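Local coordinates for protein cytochrome C554 (Nitrosomonas europaea, PDB 1FT5) that carries electrons in ammonia oxidation as a periplasmic multiheme cytochrome, accepting them directly from hydroxylamine oxidoreductase, at residues Arg103-Ala108 with Gly186-Glu191. Residues are numbered along the deposited sequence; the frame is centred on the assembly and turned at random.
With HEM (protoporphyrin IX containing Fe), chain E.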
loop_
_atom_site.group_PDB
_atom_site.type_symbol
_atom_site.label_atom_id
_atom_site.label_comp_id
_atom_site.label_asym_id
_atom_site.label_seq_id
_atom_site.Cartn_x
_atom_site.Cartn_y
_atom_site.Cartn_z
ATOM N N ARG A 103 17.733 -4.683 5.788
ATOM C CA ARG A 103 18.898 -5.499 5.395
ATOM C C ARG A 103 19.887 -5.613 6.558
ATOM O O ARG A 103 20.278 -6.743 6.962
ATOM C CB ARG A 103 19.632 -4.852 4.203
ATOM C CG ARG A 103 20.788 -5.728 3.710
ATOM C CD ARG A 103 21.910 -4.955 2.958
ATOM N NE ARG A 103 23.159 -4.985 3.733
ATOM C CZ ARG A 103 24.327 -5.457 3.286
ATOM N NH1 ARG A 103 24.420 -5.946 2.052
ATOM N NH2 ARG A 103 25.398 -5.465 4.088
ATOM N N LYS A 104 20.251 -4.494 7.148
ATOM C CA LYS A 104 21.238 -4.563 8.237
ATOM C C LYS A 104 20.728 -5.299 9.482
ATOM O O LYS A 104 21.457 -6.081 10.138
ATOM C CB LYS A 104 21.695 -3.159 8.636
ATOM C CG LYS A 104 22.348 -2.419 7.460
ATOM C CD LYS A 104 23.234 -3.347 6.608
ATOM C CE LYS A 104 24.567 -3.642 7.278
ATOM N NZ LYS A 104 25.663 -3.902 6.300
ATOM N N SER A 105 19.478 -5.041 9.839
ATOM C CA SER A 105 18.913 -5.674 11.033
ATOM C C SER A 105 18.712 -7.150 10.773
ATOM O O SER A 105 18.885 -7.947 11.711
ATOM C CB SER A 105 17.564 -5.026 11.429
ATOM O OG SER A 105 17.734 -3.693 11.912
ATOM N N GLY A 106 18.380 -7.530 9.549
ATOM C CA GLY A 106 18.214 -8.931 9.178
ATOM C C GLY A 106 19.572 -9.645 9.304
ATOM O O GLY A 106 19.645 -10.753 9.811
ATOM N N GLN A 107 20.618 -8.999 8.808
ATOM C CA GLN A 107 21.984 -9.565 8.919
ATOM C C GLN A 107 22.402 -9.640 10.382
ATOM O O GLN A 107 22.999 -10.661 10.772
ATOM C CB GLN A 107 22.966 -8.659 8.167
ATOM C CG GLN A 107 22.825 -8.806 6.679
ATOM C CD GLN A 107 23.595 -7.736 5.907
ATOM O OE1 GLN A 107 23.842 -7.884 4.705
ATOM N NE2 GLN A 107 23.958 -6.659 6.580
ATOM N N ALA A 108 22.113 -8.619 11.191
ATOM C CA ALA A 108 22.485 -8.658 12.636
ATOM C C ALA A 108 21.766 -9.821 13.326
ATOM O O ALA A 108 22.318 -10.528 14.187
ATOM C CB ALA A 108 22.129 -7.355 13.343
ATOM N N GLY A 186 10.932 -12.487 13.751
ATOM C CA GLY A 186 10.887 -11.548 14.848
ATOM C C GLY A 186 12.104 -10.660 15.006
ATOM O O GLY A 186 12.497 -10.326 16.127
ATOM N N VAL A 187 12.705 -10.285 13.889
ATOM C CA VAL A 187 13.870 -9.407 13.880
ATOM C C VAL A 187 13.480 -8.104 14.580
ATOM O O VAL A 187 14.251 -7.559 15.361
ATOM C CB VAL A 187 14.289 -9.083 12.432
ATOM C CG1 VAL A 187 15.377 -7.982 12.398
ATOM C CG2 VAL A 187 14.754 -10.356 11.735
ATOM N N PHE A 188 12.287 -7.550 14.305
ATOM C CA PHE A 188 11.918 -6.295 14.940
ATOM C C PHE A 188 11.034 -6.495 16.122
ATOM O O PHE A 188 10.232 -7.432 16.130
ATOM C CB PHE A 188 11.249 -5.384 13.877
ATOM C CG PHE A 188 12.182 -5.022 12.754
ATOM C CD1 PHE A 188 12.088 -5.651 11.536
ATOM C CD2 PHE A 188 13.237 -4.117 12.980
ATOM C CE1 PHE A 188 13.021 -5.414 10.521
ATOM C CE2 PHE A 188 14.184 -3.871 11.975
ATOM C CZ PHE A 188 14.081 -4.504 10.770
ATOM N N GLU A 189 11.162 -5.624 17.123
ATOM C CA GLU A 189 10.358 -5.739 18.325
ATOM C C GLU A 189 9.888 -4.413 18.893
ATOM O O GLU A 189 10.383 -3.355 18.524
ATOM C CB GLU A 189 11.138 -6.499 19.408
ATOM C CG GLU A 189 12.513 -5.977 19.663
ATOM C CD GLU A 189 13.123 -6.578 20.935
ATOM O OE1 GLU A 189 12.500 -7.485 21.532
ATOM O OE2 GLU A 189 14.209 -6.120 21.326
ATOM N N GLY A 190 8.881 -4.483 19.760
ATOM C CA GLY A 190 8.375 -3.309 20.430
ATOM C C GLY A 190 7.515 -2.373 19.607
ATOM O O GLY A 190 7.129 -2.710 18.487
ATOM N N GLU A 191 7.200 -1.222 20.208
ATOM C CA GLU A 191 6.351 -0.215 19.576
ATOM C C GLU A 191 7.100 0.794 18.727
ATOM O O GLU A 191 8.298 1.020 18.905
ATOM C CB GLU A 191 5.596 0.528 20.665
ATOM C CG GLU A 191 4.652 -0.347 21.455
ATOM C CD GLU A 191 3.412 -0.746 20.666
ATOM O OE1 GLU A 191 3.003 -0.006 19.756
ATOM O OE2 GLU A 191 2.844 -1.806 20.988
HETATM C CHA HEM E . 10.515 -7.065 7.931
HETATM C CHB HEM E . 8.279 -4.314 4.641
HETATM C CHC HEM E . 12.429 -4.071 2.102
HETATM C CHD HEM E . 14.266 -7.654 4.909
HETATM C C1A HEM E . 9.561 -6.292 7.282
HETATM C C2A HEM E . 8.235 -6.013 7.809
HETATM C C3A HEM E . 7.592 -5.287 6.828
HETATM C C4A HEM E . 8.530 -5.089 5.782
HETATM C CMA HEM E . 6.157 -4.726 6.833
HETATM C CAA HEM E . 7.704 -6.431 9.149
HETATM C CBA HEM E . 8.118 -5.442 10.244
HETATM C CGA HEM E . 7.457 -5.685 11.580
HETATM O O1A HEM E . 7.890 -6.698 12.268
HETATM O O2A HEM E . 6.548 -4.920 12.012
HETATM C C1B HEM E . 9.233 -4.035 3.675
HETATM C C2B HEM E . 9.025 -3.107 2.626
HETATM C C3B HEM E . 10.217 -2.935 1.956
HETATM C C4B HEM E . 11.158 -3.828 2.593
HETATM C CMB HEM E . 7.686 -2.391 2.301
HETATM C CAB HEM E . 10.529 -2.010 0.742
HETATM C CBB HEM E . 10.630 -0.515 1.098
HETATM C C1C HEM E . 13.245 -5.070 2.619
HETATM C C2C HEM E . 14.505 -5.469 1.987
HETATM C C3C HEM E . 14.947 -6.532 2.731
HETATM C C4C HEM E . 14.067 -6.730 3.824
HETATM C CMC HEM E . 15.148 -4.859 0.719
HETATM C CAC HEM E . 16.146 -7.442 2.403
HETATM C CBC HEM E . 17.551 -6.894 2.326
HETATM C C1D HEM E . 13.414 -7.729 6.011
HETATM C C2D HEM E . 13.653 -8.537 7.151
HETATM C C3D HEM E . 12.636 -8.343 8.004
HETATM C C4D HEM E . 11.744 -7.402 7.389
HETATM C CMD HEM E . 14.910 -9.467 7.324
HETATM C CAD HEM E . 12.423 -9.135 9.257
HETATM C CBD HEM E . 11.715 -10.448 9.042
HETATM C CGD HEM E . 11.396 -11.317 10.261
HETATM O O1D HEM E . 11.293 -12.537 10.000
HETATM O O2D HEM E . 11.203 -10.793 11.356
HETATM N NA HEM E . 9.738 -5.722 6.032
HETATM N NB HEM E . 10.553 -4.500 3.670
HETATM N NC HEM E . 12.969 -5.847 3.747
HETATM N ND HEM E . 12.235 -7.017 6.201
HETATM FE FE HEM E . 11.396 -5.775 4.936
#
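S105 and G106, on one side of helix 99-112, meet V187 and F188 beside a heme that both segments help to enclose. At the start of the helical segment R103 lies against the heme rather than the 186-191 segment, its CB 3.5 Å from CBC, a former vinyl carbon of this c-type heme. S105 gives the largest share of the contact. Its CB approaches the far end of the F188 ring, 3.6 Å from CZ, while OG comes in obliquely at CE2 and is hydrogen-bonded to T116 OG1, with a weak bond to D101 O. The carbonyl O of S105 meets V187 CG1 at 3.6 Å, a van der Waals touch. G106 follows with its CA 3.8 Å from the heme methyl CMD; a CB here would run into that methyl, so glycine lets the helix lie close to the porphyrin. Because CG1 of V187 stands anti to the backbone N (chi1 171°), it rises 3.9 Å over the centre of the F188 ring. The edge of that ring faces the porphyrin, CE1 of F188 lying 3.9 Å from heme C3D. Cutting F188 back to an alanine would probably open a gap between S105, V187 and the heme and take an aromatic neighbour from H102, an axial ligand of the heme #1 iron. The propionate oxygen O2D is gripped by two backbone donors, G186 N at 2.9 Å and V187 N. Strand 188-189 pairs in parallel with 116-117, where T116 shares backbone bonds with V187 and E189 and the hydroxyl bond with S105 of helix 99-112; F188 packs on R118 and L121 of helix 118-123.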